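Local coordinates for Serine/threonine-protein kinase/endoribonuclease IRE1 (Saccharomyces cerevisiae, PDB 2BE1) that senses unfolded proteins in the lumen of the endoplasmic reticulum through the lumenal domain described here, which leads to auto-activation of the kinase/endoribonuclease, at residues L7-I12 with D250-L255; G213-P218 with L225-D230; L13-V18 with V246-V251; W34-E39 with Y124-L129. One frame throughout, in Å; residues are numbered along the deposited sequence.

Contact 1 (L7-I12 with D250-L255)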
loop_
_atom_site.group_PDB
_atom_site.type_symbol
_atom_site.label_atom_id
_atom_site.label_comp_id
_atom_site.label_asym_id
_atom_site.label_seq_id
_atom_site.Cartn_x
_atom_site.Cartn_y
_atom_site.Cartn_z
ATOM N N LEU A 7 -23.475 10.216 -21.680
ATOM C CA LEU A 7 -22.272 11.024 -21.368
ATOM C C LEU A 7 -21.625 11.446 -22.679
ATOM O O LEU A 7 -21.346 10.559 -23.488
ATOM C CB LEU A 7 -21.261 10.231 -20.528
ATOM C CG LEU A 7 -21.085 10.429 -18.996
ATOM C CD1 LEU A 7 -22.325 10.917 -18.304
ATOM C CD2 LEU A 7 -20.570 9.177 -18.265
ATOM N N SER A 8 -21.406 12.754 -22.920
ATOM C CA SER A 8 -20.644 13.185 -24.134
ATOM C C SER A 8 -19.252 12.648 -24.090
ATOM O O SER A 8 -18.619 12.676 -23.045
ATOM C CB SER A 8 -20.434 14.692 -24.251
ATOM O OG SER A 8 -21.636 15.383 -24.187
ATOM N N LEU A 9 -18.758 12.171 -25.211
ATOM C CA LEU A 9 -17.369 11.936 -25.265
ATOM C C LEU A 9 -16.787 13.294 -25.598
ATOM O O LEU A 9 -17.106 13.897 -26.576
ATOM C CB LEU A 9 -17.072 10.860 -26.282
ATOM C CG LEU A 9 -15.669 10.493 -26.727
ATOM C CD1 LEU A 9 -14.708 10.215 -25.600
ATOM C CD2 LEU A 9 -15.867 9.257 -27.492
ATOM N N SER A 10 -15.972 13.810 -24.720
ATOM C CA SER A 10 -15.321 15.060 -24.946
ATOM C C SER A 10 -14.326 14.958 -26.084
ATOM O O SER A 10 -13.925 13.871 -26.505
ATOM C CB SER A 10 -14.595 15.445 -23.666
ATOM O OG SER A 10 -13.858 16.637 -23.808
ATOM N N ASP A 11 -13.912 16.107 -26.575
ATOM C CA ASP A 11 -12.891 16.159 -27.589
ATOM C C ASP A 11 -11.503 16.175 -27.012
ATOM O O ASP A 11 -10.517 16.044 -27.720
ATOM C CB ASP A 11 -13.100 17.411 -28.383
ATOM C CG ASP A 11 -13.996 17.178 -29.519
ATOM O OD1 ASP A 11 -14.394 18.173 -30.167
ATOM O OD2 ASP A 11 -14.284 15.974 -29.748
ATOM N N ILE A 12 -11.423 16.375 -25.714
ATOM C CA ILE A 12 -10.153 16.340 -25.066
ATOM C C ILE A 12 -9.802 14.908 -24.770
ATOM O O ILE A 12 -10.677 14.073 -24.544
ATOM C CB ILE A 12 -10.169 17.084 -23.758
ATOM C CG1 ILE A 12 -10.858 18.438 -23.916
ATOM C CG2 ILE A 12 -8.749 17.269 -23.262
ATOM C CD1 ILE A 12 -10.361 19.254 -25.085
ATOM N N ASP A 250 -9.619 8.830 -22.138
ATOM C CA ASP A 250 -10.835 9.410 -22.758
ATOM C C ASP A 250 -11.440 10.338 -21.723
ATOM O O ASP A 250 -11.292 10.084 -20.538
ATOM C CB ASP A 250 -11.820 8.317 -23.197
ATOM C CG ASP A 250 -11.561 7.841 -24.634
ATOM O OD1 ASP A 250 -10.757 8.486 -25.330
ATOM O OD2 ASP A 250 -12.146 6.838 -25.121
ATOM N N VAL A 251 -12.048 11.446 -22.129
ATOM C CA VAL A 251 -12.827 12.251 -21.140
ATOM C C VAL A 251 -14.336 12.393 -21.476
ATOM O O VAL A 251 -14.710 12.870 -22.500
ATOM C CB VAL A 251 -12.092 13.607 -20.656
ATOM C CG1 VAL A 251 -10.937 13.962 -21.511
ATOM C CG2 VAL A 251 -13.028 14.776 -20.526
ATOM N N PHE A 252 -15.199 11.926 -20.615
ATOM C CA PHE A 252 -16.598 12.055 -20.887
ATOM C C PHE A 252 -17.245 13.225 -20.146
ATOM O O PHE A 252 -16.684 13.751 -19.174
ATOM C CB PHE A 252 -17.288 10.760 -20.528
ATOM C CG PHE A 252 -16.974 9.649 -21.465
ATOM C CD1 PHE A 252 -15.697 9.148 -21.563
ATOM C CD2 PHE A 252 -17.965 9.102 -22.275
ATOM C CE1 PHE A 252 -15.414 8.121 -22.455
ATOM C CE2 PHE A 252 -17.673 8.066 -23.171
ATOM C CZ PHE A 252 -16.400 7.581 -23.250
ATOM N N ASN A 253 -18.420 13.642 -20.621
ATOM C CA ASN A 253 -19.167 14.744 -20.015
ATOM C C ASN A 253 -20.487 14.243 -19.526
ATOM O O ASN A 253 -21.280 13.706 -20.298
ATOM C CB ASN A 253 -19.448 15.877 -21.006
ATOM C CG ASN A 253 -18.174 16.509 -21.582
ATOM O OD1 ASN A 253 -17.226 16.784 -20.843
ATOM N ND2 ASN A 253 -18.161 16.767 -22.910
ATOM N N ASP A 254 -20.723 14.417 -18.237
ATOM C CA ASP A 254 -22.048 14.203 -17.685
ATOM C C ASP A 254 -22.831 15.455 -17.945
ATOM O O ASP A 254 -22.613 16.467 -17.283
ATOM C CB ASP A 254 -21.990 13.978 -16.178
ATOM C CG ASP A 254 -23.263 13.372 -15.629
ATOM O OD1 ASP A 254 -23.152 12.483 -14.736
ATOM O OD2 ASP A 254 -24.352 13.769 -16.108
ATOM N N LEU A 255 -23.748 15.404 -18.902
ATOM C CA LEU A 255 -24.462 16.629 -19.286
ATOM C C LEU A 255 -25.486 17.182 -18.263
ATOM O O LEU A 255 -25.659 18.404 -18.189
ATOM C CB LEU A 255 -25.061 16.503 -20.674
ATOM C CG LEU A 255 -23.895 16.417 -21.643
ATOM C CD1 LEU A 255 -24.398 16.319 -23.062
ATOM C CD2 LEU A 255 -22.988 17.626 -21.455
HETATM O O HOH W 1 -12.481 12.232 -25.361
#
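Leu9 CD1 lies over one face of the Phe252 ring, offset toward the rim and 4.1 Å from the ring centroid, in a CH-pi contact; at the ring's edge Leu7 O sits near its plane, 3.9 Å from CD2. Leu4 and Val263 also touch the aromatic side chain, so a large apolar residue suits this place. Leu9 and Phe252 form an antiparallel non-hydrogen-bonded pair between strands 8-17 and 245-254, neighbours in the five-stranded antiparallel sheet of the lumenal domain. Ser8 and Asn253, the next, hydrogen-bonded pair, put their partly exposed polar side chains on the other face of the sheet. Asn253 N donates to Ser8 O at 2.6 Å, in the carbonyl plane, while the return bond from Ser8 N to Asn253 O is weak. Near the corner at Asp11, Ser10 OG accepts from Ile12 N (3.1 Å, 169° at the hydrogen), an ST turn, and a water donates to both Ser10 O and Ile12 O. An alanine in place of Ser10 would probably leave Ile12 N without its acceptor and let the corner flex. The chemistry thus divides in two: backbone bonds and an aromatic contact join the strands, whereas a hydroxyl and a water hold the bend.

Contact 2 (G213-P218 with L225-D230)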
loop_
_atom_site.group_PDB
_atom_site.type_symbol
_atom_site.label_atom_id
_atom_site.label_comp_id
_atom_site.label_asym_id
_atom_site.label_seq_id
_atom_site.Cartn_x
_atom_site.Cartn_y
_atom_site.Cartn_z
ATOM N N GLY A 213 -15.816 6.878 -33.605
ATOM C CA GLY A 213 -15.213 5.880 -34.502
ATOM C C GLY A 213 -13.726 5.621 -34.175
ATOM O O GLY A 213 -13.220 4.481 -34.261
ATOM N N MET A 214 -13.063 6.720 -33.783
ATOM C CA MET A 214 -11.617 6.835 -33.527
ATOM C C MET A 214 -11.091 5.797 -32.568
ATOM O O MET A 214 -11.829 4.944 -32.035
ATOM C CB MET A 214 -11.224 8.243 -32.984
ATOM C CG MET A 214 -10.824 9.295 -34.025
ATOM S SD MET A 214 -10.040 8.546 -35.493
ATOM C CE MET A 214 -11.506 8.021 -36.449
ATOM N N CYS A 215 -9.805 5.926 -32.293
ATOM C CA CYS A 215 -9.086 4.837 -31.710
ATOM C C CYS A 215 -7.567 5.193 -31.757
ATOM O O CYS A 215 -6.920 5.104 -32.820
ATOM C CB CYS A 215 -9.445 3.650 -32.586
ATOM S SG CYS A 215 -8.216 2.474 -32.493
ATOM N N ILE A 216 -7.006 5.672 -30.655
ATOM C CA ILE A 216 -5.740 6.323 -30.816
ATOM C C ILE A 216 -4.744 5.551 -29.944
ATOM O O ILE A 216 -5.175 4.928 -29.000
ATOM C CB ILE A 216 -5.789 7.834 -30.531
ATOM C CG1 ILE A 216 -5.219 8.038 -29.184
ATOM C CG2 ILE A 216 -7.188 8.474 -30.529
ATOM C CD1 ILE A 216 -4.300 9.169 -29.157
ATOM N N ALA A 217 -3.447 5.554 -30.298
ATOM C CA ALA A 217 -2.398 4.761 -29.632
ATOM C C ALA A 217 -1.020 5.445 -29.690
ATOM O O ALA A 217 -0.799 6.287 -30.543
ATOM C CB ALA A 217 -2.293 3.395 -30.264
ATOM N N PRO A 218 -0.085 5.100 -28.763
ATOM C CA PRO A 218 1.281 5.547 -28.908
ATOM C C PRO A 218 1.976 4.906 -30.062
ATOM O O PRO A 218 1.881 3.698 -30.257
ATOM C CB PRO A 218 1.937 5.138 -27.586
ATOM C CG PRO A 218 1.165 4.253 -27.057
ATOM C CD PRO A 218 -0.227 4.392 -27.495
ATOM N N LEU A 225 -0.752 8.051 -32.776
ATOM C CA LEU A 225 -1.379 7.713 -34.028
ATOM C C LEU A 225 -2.821 7.290 -33.756
ATOM O O LEU A 225 -3.050 6.421 -32.939
ATOM C CB LEU A 225 -0.600 6.585 -34.683
ATOM C CG LEU A 225 -1.362 5.808 -35.743
ATOM C CD1 LEU A 225 -1.495 6.672 -36.966
ATOM C CD2 LEU A 225 -0.594 4.557 -36.124
ATOM N N ALA A 226 -3.764 7.946 -34.443
ATOM C CA ALA A 226 -5.224 7.650 -34.454
ATOM C C ALA A 226 -5.613 6.952 -35.718
ATOM O O ALA A 226 -5.374 7.453 -36.821
ATOM C CB ALA A 226 -6.029 8.906 -34.382
ATOM N N SER A 227 -6.258 5.814 -35.574
ATOM C CA SER A 227 -6.820 5.160 -36.737
ATOM C C SER A 227 -8.329 4.866 -36.589
ATOM O O SER A 227 -8.891 4.834 -35.470
ATOM C CB SER A 227 -6.057 3.883 -36.968
ATOM O OG SER A 227 -6.175 3.096 -35.797
ATOM N N ASP A 228 -8.977 4.636 -37.728
ATOM C CA ASP A 228 -10.388 4.289 -37.712
ATOM C C ASP A 228 -10.551 2.885 -37.223
ATOM O O ASP A 228 -9.638 2.041 -37.338
ATOM C CB ASP A 228 -11.071 4.470 -39.074
ATOM C CG ASP A 228 -11.022 3.225 -39.929
ATOM O OD1 ASP A 228 -9.909 2.789 -40.311
ATOM O OD2 ASP A 228 -12.113 2.702 -40.230
ATOM N N LEU A 229 -11.737 2.644 -36.677
ATOM C CA LEU A 229 -11.983 1.394 -36.015
ATOM C C LEU A 229 -12.356 0.273 -36.989
ATOM O O LEU A 229 -11.893 -0.883 -36.841
ATOM C CB LEU A 229 -13.015 1.569 -34.930
ATOM C CG LEU A 229 -12.727 0.441 -33.959
ATOM C CD1 LEU A 229 -11.735 0.929 -32.884
ATOM C CD2 LEU A 229 -14.013 -0.159 -33.364
ATOM N N ASP A 230 -13.167 0.630 -37.984
ATOM C CA ASP A 230 -13.667 -0.298 -38.990
ATOM C C ASP A 230 -12.593 -1.077 -39.661
ATOM O O ASP A 230 -12.494 -2.257 -39.441
ATOM C CB ASP A 230 -14.377 0.472 -40.078
ATOM C CG ASP A 230 -15.871 0.653 -39.812
ATOM O OD1 ASP A 230 -16.563 1.088 -40.775
ATOM O OD2 ASP A 230 -16.347 0.360 -38.680
#
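Ile216 and Ala226 face each other in a beta hairpin made by strands 216-219 and 223-227, and their meeting is the tight part of the contact. They form an antiparallel non-hydrogen-bonded pair with CA atoms 3.9 Å apart, and Ile216 CB and Ala226 CB are 4.0 Å apart on the face that Trp236 of the next strand also touches. A small alanine suits a place shared with a branched isoleucine and a tryptophan. Hydrogen bonds frame the pair: Ala217 and Leu225 exchange two, the one from Leu225 N to Ala217 O (2.8 Å) running nearly along the C=O axis, and on the other side Ser227 N donates to Cys215 O at 2.9 Å, tilted 23° from the carbonyl plane. Beyond Cys215 the ladder gives way to loop. Met214, its chain bent at chi2 and chi3, still brings SD to 4.2 Å from Ala226 CB, but the exposed Gly213 has only backbone to offer. Asp228 turns from the hairpin partner, its carboxylate taken by Ile233 N, Phe231 N and Arg235. Leu229 also reaches back from this looser end: CG stands anti to the backbone N (chi1 -155°), and CD1 beyond it rests 3.6 Å from Cys215 CB.

Contact 3 (L13-V18 with V246-V251)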
loop_
_atom_site.group_PDB
_atom_site.type_symbol
_atom_site.label_atom_id
_atom_site.label_comp_id
_atom_site.label_asym_id
_atom_site.label_seq_id
_atom_site.Cartn_x
_atom_site.Cartn_y
_atom_site.Cartn_z
ATOM N N LEU A 13 -8.508 14.635 -24.780
ATOM C CA LEU A 13 -7.979 13.330 -24.518
ATOM C C LEU A 13 -6.783 13.669 -23.700
ATOM O O LEU A 13 -6.160 14.719 -23.900
ATOM C CB LEU A 13 -7.492 12.704 -25.807
ATOM C CG LEU A 13 -7.500 11.198 -26.033
ATOM C CD1 LEU A 13 -7.316 10.948 -27.503
ATOM C CD2 LEU A 13 -6.348 10.593 -25.350
ATOM N N ILE A 14 -6.439 12.773 -22.791
ATOM C CA ILE A 14 -5.350 13.034 -21.928
ATOM C C ILE A 14 -4.279 11.979 -21.983
ATOM O O ILE A 14 -4.555 10.753 -21.809
ATOM C CB ILE A 14 -5.863 13.266 -20.594
ATOM C CG1 ILE A 14 -6.164 14.719 -20.555
ATOM C CG2 ILE A 14 -4.821 13.030 -19.568
ATOM C CD1 ILE A 14 -6.863 15.057 -19.288
ATOM N N ALA A 15 -3.064 12.496 -22.214
ATOM C CA ALA A 15 -1.903 11.711 -22.430
ATOM C C ALA A 15 -0.962 11.935 -21.335
ATOM O O ALA A 15 -0.794 13.082 -20.886
ATOM C CB ALA A 15 -1.282 12.128 -23.629
ATOM N N ALA A 16 -0.368 10.810 -20.912
ATOM C CA ALA A 16 0.835 10.722 -20.054
ATOM C C ALA A 16 2.096 10.233 -20.827
ATOM O O ALA A 16 2.050 9.170 -21.485
ATOM C CB ALA A 16 0.554 9.785 -19.021
ATOM N N ASP A 17 3.199 10.994 -20.768
ATOM C CA ASP A 17 4.501 10.562 -21.356
ATOM C C ASP A 17 5.380 9.834 -20.309
ATOM O O ASP A 17 5.225 10.043 -19.102
ATOM C CB ASP A 17 5.249 11.762 -21.974
ATOM C CG ASP A 17 5.715 12.807 -20.915
ATOM O OD1 ASP A 17 5.718 14.055 -21.129
ATOM O OD2 ASP A 17 6.112 12.361 -19.830
ATOM N N VAL A 18 6.317 9.011 -20.774
ATOM C CA VAL A 18 7.160 8.198 -19.879
ATOM C C VAL A 18 8.145 9.025 -19.048
ATOM O O VAL A 18 8.771 8.485 -18.115
ATOM C CB VAL A 18 7.901 7.045 -20.636
ATOM C CG1 VAL A 18 9.090 7.559 -21.355
ATOM C CG2 VAL A 18 8.364 6.014 -19.712
ATOM N N VAL A 246 2.719 6.712 -22.830
ATOM C CA VAL A 246 2.534 5.427 -22.229
ATOM C C VAL A 246 1.218 5.384 -21.412
ATOM O O VAL A 246 0.742 4.290 -21.065
ATOM C CB VAL A 246 3.747 5.100 -21.380
ATOM C CG1 VAL A 246 3.975 6.172 -20.287
ATOM C CG2 VAL A 246 3.526 3.829 -20.738
ATOM N N GLY A 247 0.626 6.557 -21.129
ATOM C CA GLY A 247 -0.718 6.632 -20.528
ATOM C C GLY A 247 -1.752 7.397 -21.354
ATOM O O GLY A 247 -1.439 8.484 -21.927
ATOM N N LEU A 248 -2.987 6.862 -21.427
ATOM C CA LEU A 248 -3.983 7.502 -22.333
ATOM C C LEU A 248 -5.470 7.616 -21.858
ATOM O O LEU A 248 -6.151 6.579 -21.670
ATOM C CB LEU A 248 -3.889 6.807 -23.690
ATOM C CG LEU A 248 -4.325 7.745 -24.796
ATOM C CD1 LEU A 248 -3.594 9.014 -24.577
ATOM C CD2 LEU A 248 -3.983 7.212 -26.188
ATOM N N PHE A 249 -6.020 8.821 -21.660
ATOM C CA PHE A 249 -7.439 8.824 -21.144
ATOM C C PHE A 249 -8.464 9.496 -22.009
ATOM O O PHE A 249 -8.215 10.583 -22.550
ATOM C CB PHE A 249 -7.555 9.432 -19.780
ATOM C CG PHE A 249 -6.738 8.744 -18.745
ATOM C CD1 PHE A 249 -5.500 9.268 -18.321
ATOM C CD2 PHE A 249 -7.203 7.578 -18.152
ATOM C CE1 PHE A 249 -4.745 8.623 -17.300
ATOM C CE2 PHE A 249 -6.459 6.920 -17.140
ATOM C CZ PHE A 249 -5.211 7.437 -16.726
ATOM N N ASP A 250 -9.619 8.830 -22.138
ATOM C CA ASP A 250 -10.835 9.410 -22.758
ATOM C C ASP A 250 -11.440 10.338 -21.723
ATOM O O ASP A 250 -11.292 10.084 -20.538
ATOM C CB ASP A 250 -11.820 8.317 -23.197
ATOM C CG ASP A 250 -11.561 7.841 -24.634
ATOM O OD1 ASP A 250 -10.757 8.486 -25.330
ATOM O OD2 ASP A 250 -12.146 6.838 -25.121
ATOM N N VAL A 251 -12.048 11.446 -22.129
ATOM C CA VAL A 251 -12.827 12.251 -21.140
ATOM C C VAL A 251 -14.336 12.393 -21.476
ATOM O O VAL A 251 -14.710 12.870 -22.500
ATOM C CB VAL A 251 -12.092 13.607 -20.656
ATOM C CG1 VAL A 251 -10.937 13.962 -21.511
ATOM C CG2 VAL A 251 -13.028 14.776 -20.526
#
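Leu13 and Leu248 cross obliquely on one face of an antiparallel strand pair that ends in a classic beta bulge; strands 8-17 and 245-254 are neighbours in a five-stranded sheet. The two leucines are not directly paired: each has CG anti to its backbone N (chi1 -150° and -153°), and Leu13 CD2 meets Leu248 CD1 on the diagonal. Leu248 CD1 also covers Ala15 CB at 4.0 Å, a small side chain suited to lying beneath a leucine, and Ile216 of the neighbouring hairpin packs on both leucines. On the reverse face Ile14 sets CG2 against CD1 of the Phe249 ring, 4.0 Å away and again at a slant, and Trp194 touches both Phe249 and Ala16. Between these layers backbone bonds join the strands, Ile14 N donating to Phe249 O at 2.8 Å in the carbonyl plane. The bulge follows, where Val246 and Gly247 together face Ala16. Ala16 O is gripped twice, by Val246 N at 2.9 Å and Gly247 N at 3.0 Å, while Ala16 N donates to Gly247 O from above the carbonyl plane. Glycine suits the place, since a CB would probably crowd Ala16 CB. At the bulge itself, Val246 CG1 lies between its backbone N and carbonyl carbon (chi1 58°) and packs 4.0 Å from Val18 CB.

Contact 4 (W34-E39 with Y124-L129)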
loop_
_atom_site.group_PDB
_atom_site.type_symbol
_atom_site.label_atom_id
_atom_site.label_comp_id
_atom_site.label_asym_id
_atom_site.label_seq_id
_atom_site.Cartn_x
_atom_site.Cartn_y
_atom_site.Cartn_z
ATOM N N TRP A 34 -2.147 21.483 -24.438
ATOM C CA TRP A 34 -1.291 22.019 -23.358
ATOM C C TRP A 34 -0.521 20.879 -22.753
ATOM O O TRP A 34 -1.063 19.762 -22.671
ATOM C CB TRP A 34 -2.102 22.716 -22.250
ATOM C CG TRP A 34 -3.227 21.898 -21.544
ATOM C CD1 TRP A 34 -4.572 22.124 -21.615
ATOM C CD2 TRP A 34 -3.075 20.799 -20.643
ATOM N NE1 TRP A 34 -5.270 21.225 -20.821
ATOM C CE2 TRP A 34 -4.368 20.400 -20.226
ATOM C CE3 TRP A 34 -1.973 20.100 -20.159
ATOM C CZ2 TRP A 34 -4.578 19.337 -19.389
ATOM C CZ3 TRP A 34 -2.182 19.067 -19.323
ATOM C CH2 TRP A 34 -3.477 18.684 -18.938
ATOM N N SER A 35 0.721 21.138 -22.333
ATOM C CA SER A 35 1.515 20.134 -21.606
ATOM C C SER A 35 1.926 20.704 -20.264
ATOM O O SER A 35 2.064 21.917 -20.116
ATOM C CB SER A 35 2.791 19.773 -22.346
ATOM O OG SER A 35 2.536 19.441 -23.677
ATOM N N ILE A 36 2.146 19.822 -19.296
ATOM C CA ILE A 36 2.634 20.186 -17.986
ATOM C C ILE A 36 3.934 19.468 -17.846
ATOM O O ILE A 36 4.008 18.293 -18.187
ATOM C CB ILE A 36 1.715 19.618 -16.949
ATOM C CG1 ILE A 36 0.336 20.191 -17.150
ATOM C CG2 ILE A 36 2.205 19.917 -15.552
ATOM C CD1 ILE A 36 -0.686 19.398 -16.459
ATOM N N GLU A 37 4.947 20.161 -17.333
ATOM C CA GLU A 37 6.261 19.552 -17.111
ATOM C C GLU A 37 6.356 18.563 -15.917
ATOM O O GLU A 37 5.595 18.674 -14.943
ATOM C CB GLU A 37 7.307 20.628 -17.022
ATOM C CG GLU A 37 7.818 20.953 -18.378
ATOM C CD GLU A 37 8.709 22.183 -18.358
ATOM O OE1 GLU A 37 8.484 23.068 -17.474
ATOM O OE2 GLU A 37 9.622 22.263 -19.236
ATOM N N PRO A 38 7.281 17.584 -15.986
ATOM C CA PRO A 38 7.237 16.559 -14.963
ATOM C C PRO A 38 7.847 16.945 -13.588
ATOM O O PRO A 38 7.682 16.180 -12.609
ATOM C CB PRO A 38 7.961 15.394 -15.630
ATOM C CG PRO A 38 8.896 16.004 -16.556
ATOM C CD PRO A 38 8.355 17.342 -16.962
ATOM N N GLU A 39 8.515 18.115 -13.519
ATOM C CA GLU A 39 8.960 18.760 -12.250
ATOM C C GLU A 39 7.785 18.852 -11.360
ATOM O O GLU A 39 7.911 18.703 -10.166
ATOM C CB GLU A 39 9.445 20.204 -12.459
ATOM C CG GLU A 39 10.752 20.325 -13.228
ATOM C CD GLU A 39 10.768 19.446 -14.484
ATOM O OE1 GLU A 39 10.094 19.829 -15.477
ATOM O OE2 GLU A 39 11.429 18.375 -14.456
ATOM N N TYR A 124 -4.993 15.136 -8.179
ATOM C CA TYR A 124 -4.808 16.509 -8.656
ATOM C C TYR A 124 -6.071 16.912 -9.333
ATOM O O TYR A 124 -6.717 16.084 -9.997
ATOM C CB TYR A 124 -3.738 16.593 -9.720
ATOM C CG TYR A 124 -2.355 16.252 -9.265
ATOM C CD1 TYR A 124 -1.867 14.953 -9.413
ATOM C CD2 TYR A 124 -1.518 17.227 -8.711
ATOM C CE1 TYR A 124 -0.605 14.610 -8.994
ATOM C CE2 TYR A 124 -0.235 16.906 -8.302
ATOM C CZ TYR A 124 0.223 15.585 -8.447
ATOM O OH TYR A 124 1.504 15.213 -8.031
ATOM N N THR A 125 -6.433 18.186 -9.188
ATOM C CA THR A 125 -7.466 18.765 -10.058
ATOM C C THR A 125 -6.801 19.836 -10.915
ATOM O O THR A 125 -6.081 20.706 -10.412
ATOM C CB THR A 125 -8.638 19.378 -9.305
ATOM O OG1 THR A 125 -8.139 20.435 -8.488
ATOM C CG2 THR A 125 -9.313 18.352 -8.422
ATOM N N ILE A 126 -7.038 19.744 -12.215
ATOM C CA ILE A 126 -6.302 20.494 -13.166
ATOM C C ILE A 126 -7.354 21.105 -14.029
ATOM O O ILE A 126 -8.370 20.470 -14.289
ATOM C CB ILE A 126 -5.441 19.542 -13.980
ATOM C CG1 ILE A 126 -4.433 18.852 -13.076
ATOM C CG2 ILE A 126 -4.690 20.287 -15.063
ATOM C CD1 ILE A 126 -3.525 17.914 -13.774
ATOM N N ASN A 127 -7.117 22.341 -14.456
ATOM C CA ASN A 127 -8.040 23.007 -15.341
ATOM C C ASN A 127 -7.850 22.535 -16.737
ATOM O O ASN A 127 -6.774 22.743 -17.271
ATOM C CB ASN A 127 -7.765 24.486 -15.368
ATOM C CG ASN A 127 -8.598 25.179 -16.400
ATOM O OD1 ASN A 127 -8.121 25.505 -17.468
ATOM N ND2 ASN A 127 -9.879 25.336 -16.114
ATOM N N MET A 128 -8.866 21.940 -17.356
ATOM C CA MET A 128 -8.639 21.377 -18.700
ATOM C C MET A 128 -8.288 22.415 -19.736
ATOM O O MET A 128 -7.247 22.318 -20.366
ATOM C CB MET A 128 -9.834 20.664 -19.239
ATOM C CG MET A 128 -10.253 19.514 -18.471
ATOM S SD MET A 128 -11.655 18.925 -19.424
ATOM C CE MET A 128 -12.681 20.379 -19.747
ATOM N N LEU A 129 -9.196 23.378 -19.922
ATOM C CA LEU A 129 -8.999 24.529 -20.793
ATOM C C LEU A 129 -7.517 24.875 -20.864
ATOM O O LEU A 129 -6.930 24.914 -21.920
ATOM C CB LEU A 129 -9.877 25.696 -20.282
ATOM C CG LEU A 129 -9.771 27.223 -20.522
ATOM C CD1 LEU A 129 -9.999 27.774 -22.000
ATOM C CD2 LEU A 129 -10.719 27.914 -19.518
#
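Two antiparallel sheets of the lumenal domain meet here through side chains: Trp34 and Ile36, on strand 31-36 at the margin of one sheet, reach Ile126 and Met128, on and just after strand 112-127 of the other. The short strand axes stay 10.8 Å apart, a spacing bridged by large apolar groups rather than by a backbone ladder. Ile36 and Ile126 point toward each other tip to tip, CD1 to CD1 at 4.2 Å. In both, CG1 is anti to the carbonyl carbon (chi1 -61° and -63°), and an extended chi2 carries CD1 onward, so isoleucine gives each side both length and an apolar end. Trp34 fills the adjoining position. Its CG stands between the backbone N and the carbonyl carbon (chi1 56°), and the indole turns its pyrrole edge to the end of the opposing strand. There NE1 donates to Met128 O, which lies near the ring plane; the modelled separation is very short, so its exact length is doubtful. Leu129 O also sits near that plane, 3.7 Å from Trp34 CD1. At the benzo end Trp34 CH2 comes within 4.4 Å of Ile126 CG2. Tryptophan suits the place because it combines a broad apolar surface with one N-H, able to meet a carbonyl where strand 112-127 has run out. Strand 22-26 flanks the contact, with Ala24 against Trp34 and Leu22 against both isoleucines, while strands 133-137 and 167-179 adjoin Thr125 and Asn127 within the second sheet.

From the N terminus, strand 8-17 enters with segment 7-12 and continues, past a corner, as 13-18; both halves pair with strand 245-254, more than 220 residues later. Contacts 1 and 3 therefore close almost the same long loop, sharing Asp250 and Val251, with centres about 15 Å apart. Within that loop lie the other two, in series. Contact 4 comes first, joining strand 31-36 of the same five-stranded sheet to strand 112-127 of the second sheet. Contact 2 follows as a local hairpin closing a short turn. It does not touch contact 1 but packs against contact 3 through Ile216, tying the three-stranded sheet to the five-stranded one.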